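Local coordinates for mannose-specific lectin 3 chain 1 (Crocus vernus, PDB 3MEZ), which binds mannose as a bulb-type lectin, pairs with chain 2 subunits in a heterotetramer and probably agglutinates trypsin-treated rabbit erythrocytes weakly, at the interface of chains A and B. Sequence-based numbering; all coordinates share one arbitrary frame. Chains: chain A, Mannose-specific lectin 3 chain 1; chain B, Mannose-specific lectin 3 chain 2.

Contact 1 and contact 2 lie along one continuous interface between chains A and B, with their C-alpha centres about 12 Å apart. Two strands run through both: A 103-106 supplies A:Ala103 to contact 1 and A:Trp105 to contact 2, and B 101-104 supplies B:Val102 and B:Tyr104 to contact 1 and B:Ala101 to contact 2. Contact 1 is centred on a tyrosine of chain B lying against chain A. Contact 2 shows the chain A half of the C-terminal strand exchange typical of bulb-type lectins, which helps build the heterodimer; two heterodimers make the tetramer.

Contact 1: the interface of chains A and B. Residues chain A 6, 86-88, 103; chain B 94, 96, 102, 104.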
loop_
_atom_site.group_PDB
_atom_site.type_symbol
_atom_site.label_atom_id
_atom_site.label_comp_id
_atom_site.label_asym_id
_atom_site.label_seq_id
_atom_site.Cartn_x
_atom_site.Cartn_y
_atom_site.Cartn_z
ATOM N N LEU A 6 23.440 7.629 -6.049
ATOM C CA LEU A 6 23.370 8.035 -7.426
ATOM C C LEU A 6 24.718 8.043 -8.185
ATOM O O LEU A 6 25.768 8.200 -7.604
ATOM C CB LEU A 6 22.745 9.403 -7.534
ATOM C CG LEU A 6 21.396 9.655 -6.891
ATOM C CD1 LEU A 6 21.012 11.073 -7.025
ATOM C CD2 LEU A 6 20.419 8.772 -7.518
ATOM N N ASN A 86 22.514 8.242 -16.256
ATOM C CA ASN A 86 22.441 8.343 -14.816
ATOM C C ASN A 86 21.671 7.168 -14.247
ATOM O O ASN A 86 20.598 6.872 -14.687
ATOM C CB ASN A 86 21.783 9.627 -14.391
ATOM C CG ASN A 86 22.642 10.839 -14.580
ATOM O OD1 ASN A 86 23.822 10.774 -14.736
ATOM N ND2 ASN A 86 22.017 11.951 -14.544
ATOM N N TYR A 87 22.248 6.557 -13.239
ATOM C CA TYR A 87 21.726 5.367 -12.591
ATOM C C TYR A 87 21.500 5.605 -11.074
ATOM O O TYR A 87 22.005 6.534 -10.537
ATOM C CB TYR A 87 22.643 4.194 -12.854
ATOM C CG TYR A 87 22.602 3.683 -14.278
ATOM C CD1 TYR A 87 23.268 4.326 -15.280
ATOM C CD2 TYR A 87 21.881 2.588 -14.609
ATOM C CE1 TYR A 87 23.229 3.885 -16.550
ATOM C CE2 TYR A 87 21.833 2.144 -15.876
ATOM C CZ TYR A 87 22.500 2.799 -16.865
ATOM O OH TYR A 87 22.432 2.338 -18.138
ATOM N N ALA A 88 20.706 4.767 -10.440
ATOM C CA ALA A 88 20.485 4.837 -9.009
ATOM C C ALA A 88 20.561 3.475 -8.337
ATOM O O ALA A 88 19.987 2.559 -8.824
ATOM C CB ALA A 88 19.198 5.455 -8.731
ATOM N N ALA A 103 17.950 7.213 -16.218
ATOM C CA ALA A 103 16.839 8.059 -15.932
ATOM C C ALA A 103 15.906 8.143 -17.131
ATOM O O ALA A 103 16.329 8.172 -18.240
ATOM C CB ALA A 103 17.306 9.417 -15.514
ATOM N N ILE B 94 12.353 8.344 -7.383
ATOM C CA ILE B 94 13.061 8.859 -6.248
ATOM C C ILE B 94 12.867 10.360 -6.059
ATOM O O ILE B 94 13.080 11.117 -6.939
ATOM C CB ILE B 94 14.565 8.583 -6.364
ATOM C CG1 ILE B 94 14.852 7.109 -6.601
ATOM C CG2 ILE B 94 15.276 9.016 -5.153
ATOM C CD1 ILE B 94 16.200 6.811 -6.888
ATOM N N GLN B 96 14.653 13.105 -4.852
ATOM C CA GLN B 96 16.043 13.387 -4.560
ATOM C C GLN B 96 16.345 14.626 -3.706
ATOM O O GLN B 96 15.630 15.560 -3.697
ATOM C CB GLN B 96 16.874 13.436 -5.846
ATOM C CG GLN B 96 16.635 12.361 -6.813
ATOM C CD GLN B 96 17.498 12.435 -8.030
ATOM O OE1 GLN B 96 18.013 13.468 -8.367
ATOM N NE2 GLN B 96 17.627 11.338 -8.697
ATOM N N VAL B 102 12.720 11.941 -9.912
ATOM C CA VAL B 102 13.274 11.203 -11.029
ATOM C C VAL B 102 12.886 9.718 -11.064
ATOM O O VAL B 102 12.985 9.019 -10.100
ATOM C CB VAL B 102 14.822 11.310 -11.058
ATOM C CG1 VAL B 102 15.399 10.785 -12.348
ATOM C CG2 VAL B 102 15.253 12.683 -10.818
ATOM N N TYR B 104 13.864 6.166 -12.544
ATOM C CA TYR B 104 14.942 5.372 -13.042
ATOM C C TYR B 104 14.514 3.918 -13.288
ATOM O O TYR B 104 13.922 3.287 -12.449
ATOM C CB TYR B 104 16.117 5.328 -12.063
ATOM C CG TYR B 104 16.809 6.611 -11.696
ATOM C CD1 TYR B 104 16.386 7.369 -10.649
ATOM C CD2 TYR B 104 17.918 7.033 -12.370
ATOM C CE1 TYR B 104 17.036 8.516 -10.312
ATOM C CE2 TYR B 104 18.560 8.147 -12.045
ATOM C CZ TYR B 104 18.135 8.906 -11.020
ATOM O OH TYR B 104 18.814 10.017 -10.720
HETATM O O HOH W 1 21.682 9.329 -10.930
#
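A:Ala103 and B:Tyr104 form an antiparallel beta bridge that joins strand 103-106 of chain A to strand 101-104 of chain B, both residues having extended backbones. B:Tyr104 is central to the contact; the residue has 55 Å² of its surface hidden by chain A. The two faces of its ring are covered by different chains: the methyl CB of A:Ala88 lies over the centre of one face, 3.9 Å from the ring centroid, while CG1 of B:Val102 packs on the other, towards the rim. Alanine probably suits the first place since a small methyl allows the backbone of strand 88-91 to come close to the flat ring. CB of A:Ala88 also touches CD1 of B:Ile94 at 3.8 Å. At the ring edge, in plane, the carbonyl O of A:Asn86 stands 3.5 Å from CD2 of B:Tyr104. With CG anti to the carbonyl carbon (chi1 -61°), the tyrosine ring lies between A:Ala88 and B:Val102 and its hydroxyl reaches B:Gln96. OH of B:Tyr104 accepts a bond of 2.7 Å from NE2 of B:Gln96, somewhat bent but lying in the amide plane. A water lies 3.0 Å from OH of B:Tyr104. That water also contacts the carbonyl O of A:Tyr87 at 2.8 Å, linking the phenol to chain A. Beyond CG the B:Gln96 chain is extended, which carries its amide to the hydroxyl; the branched end of A:Leu6 covers this polar pair, CD1 lying 3.8 Å from NE2 of B:Gln96 and CD2 near the phenol oxygen. The methyl CB of A:Ala103 touches both CG1 of B:Val102 and CE2 of B:Tyr104. Within the fold, the patch sits where strand 103-106 of chain A meets strand 101-104 of chain B, flanked by chain A strands 4-6 and 88-91.

Contact 2: the interface of chains A and B. Residues chain A 105, 107-108; chain B 48, 69, 82, 101.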
loop_
_atom_site.group_PDB
_atom_site.type_symbol
_atom_site.label_atom_id
_atom_site.label_comp_id
_atom_site.label_asym_id
_atom_site.label_seq_id
_atom_site.Cartn_x
_atom_site.Cartn_y
_atom_site.Cartn_z
ATOM N N TRP A 105 12.524 9.989 -16.663
ATOM C CA TRP A 105 11.714 11.156 -16.456
ATOM C C TRP A 105 12.259 11.913 -15.261
ATOM O O TRP A 105 12.758 11.318 -14.362
ATOM C CB TRP A 105 10.269 10.765 -16.195
ATOM C CG TRP A 105 9.289 11.849 -16.139
ATOM C CD1 TRP A 105 8.720 12.445 -17.168
ATOM C CD2 TRP A 105 8.728 12.432 -14.984
ATOM N NE1 TRP A 105 7.866 13.384 -16.768
ATOM C CE2 TRP A 105 7.837 13.403 -15.415
ATOM C CE3 TRP A 105 8.886 12.234 -13.632
ATOM C CZ2 TRP A 105 7.112 14.165 -14.551
ATOM C CZ3 TRP A 105 8.167 12.994 -12.786
ATOM C CH2 TRP A 105 7.294 13.946 -13.239
ATOM N N THR A 107 11.379 15.821 -12.997
ATOM C CA THR A 107 10.893 17.140 -12.794
ATOM C C THR A 107 12.080 18.136 -12.969
ATOM O O THR A 107 13.203 17.752 -12.972
ATOM C CB THR A 107 10.168 17.294 -11.455
ATOM O OG1 THR A 107 11.077 17.108 -10.411
ATOM C CG2 THR A 107 9.009 16.269 -11.307
ATOM N N PRO A 108 11.765 19.404 -13.083
ATOM C CA PRO A 108 12.745 20.424 -13.377
ATOM C C PRO A 108 13.727 20.692 -12.281
ATOM O O PRO A 108 13.415 20.513 -11.159
ATOM C CB PRO A 108 11.889 21.667 -13.542
ATOM C CG PRO A 108 10.607 21.235 -13.730
ATOM C CD PRO A 108 10.424 19.968 -13.092
ATOM N N TRP B 48 6.767 21.912 -9.063
ATOM C CA TRP B 48 6.155 21.279 -10.214
ATOM C C TRP B 48 4.789 20.795 -9.805
ATOM O O TRP B 48 4.593 20.483 -8.666
ATOM C CB TRP B 48 6.992 20.093 -10.640
ATOM C CG TRP B 48 6.531 19.345 -11.783
ATOM C CD1 TRP B 48 6.886 19.540 -13.051
ATOM C CD2 TRP B 48 5.652 18.227 -11.788
ATOM N NE1 TRP B 48 6.286 18.650 -13.852
ATOM C CE2 TRP B 48 5.515 17.825 -13.099
ATOM C CE3 TRP B 48 4.955 17.544 -10.807
ATOM C CZ2 TRP B 48 4.716 16.772 -13.462
ATOM C CZ3 TRP B 48 4.168 16.516 -11.161
ATOM C CH2 TRP B 48 4.046 16.131 -12.468
ATOM N N LEU B 69 4.365 7.322 -15.166
ATOM C CA LEU B 69 3.558 7.769 -14.047
ATOM C C LEU B 69 2.194 8.237 -14.502
ATOM O O LEU B 69 2.100 9.227 -15.157
ATOM C CB LEU B 69 4.186 8.967 -13.377
ATOM C CG LEU B 69 5.347 8.991 -12.430
ATOM C CD1 LEU B 69 5.520 10.416 -11.941
ATOM C CD2 LEU B 69 5.110 8.088 -11.293
ATOM N N SER B 82 2.924 10.697 -17.734
ATOM C CA SER B 82 4.219 11.143 -18.142
ATOM C C SER B 82 4.563 10.540 -19.506
ATOM O O SER B 82 3.910 9.631 -19.960
ATOM C CB SER B 82 5.248 10.839 -17.069
ATOM O OG SER B 82 5.476 9.495 -16.966
ATOM N N ALA B 101 12.243 15.040 -8.669
ATOM C CA ALA B 101 11.672 13.718 -8.688
ATOM C C ALA B 101 12.042 13.070 -9.997
ATOM O O ALA B 101 11.754 13.602 -11.010
ATOM C CB ALA B 101 10.207 13.776 -8.522
#
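The hydroxyl OG1 of A:Thr107 accepts a nearly straight hydrogen bond of 2.9 Å from the backbone N of B:Ala101, and the backbone N of A:Thr107 returns one of 3.0 Å to the carbonyl O of B:Ala101. Threonine suits this place because its two branches do different work. With OG1 set between its backbone N and carbonyl carbon (chi1 65°), the hydroxyl takes the place of a backbone acceptor, while CG2 points to the indole of B:Trp48, lying over one face towards the rim, 3.9 Å from CD2. The same face of B:Trp48 receives the six-membered ring of A:Trp105. The two indoles approach from opposite directions, their planes at 82° and the six-membered centroids 5.4 Å apart; the CZ2/CH2 edge of A:Trp105 meets a face of B:Trp48, so the face comes from chain B and the edge from chain A. Next to the threonine, the rigid ring of A:Pro108 continues the cover, CD resting 3.6 Å from CD1 of B:Trp48. A:Trp105, whose CG is anti to the backbone N (chi1 -172°), projects into chain B, where the small B:Ser82 covers the five-membered end of one indole face with its CB. CD1 of B:Leu69 lies over the same face, 3.8 Å from CZ3 of the A:Trp105 six-membered ring. The serine OG is turned to the backbone N of B:Leu69, which gives it a bond of 3.0 Å; this second-shell link ties B:Ser82 to strand 69-72 and probably helps position both residues against the indole. Together these contacts dock the C-terminal segment of chain A, from strand 103-106 onward, into chain B and so help hold the heterodimer together.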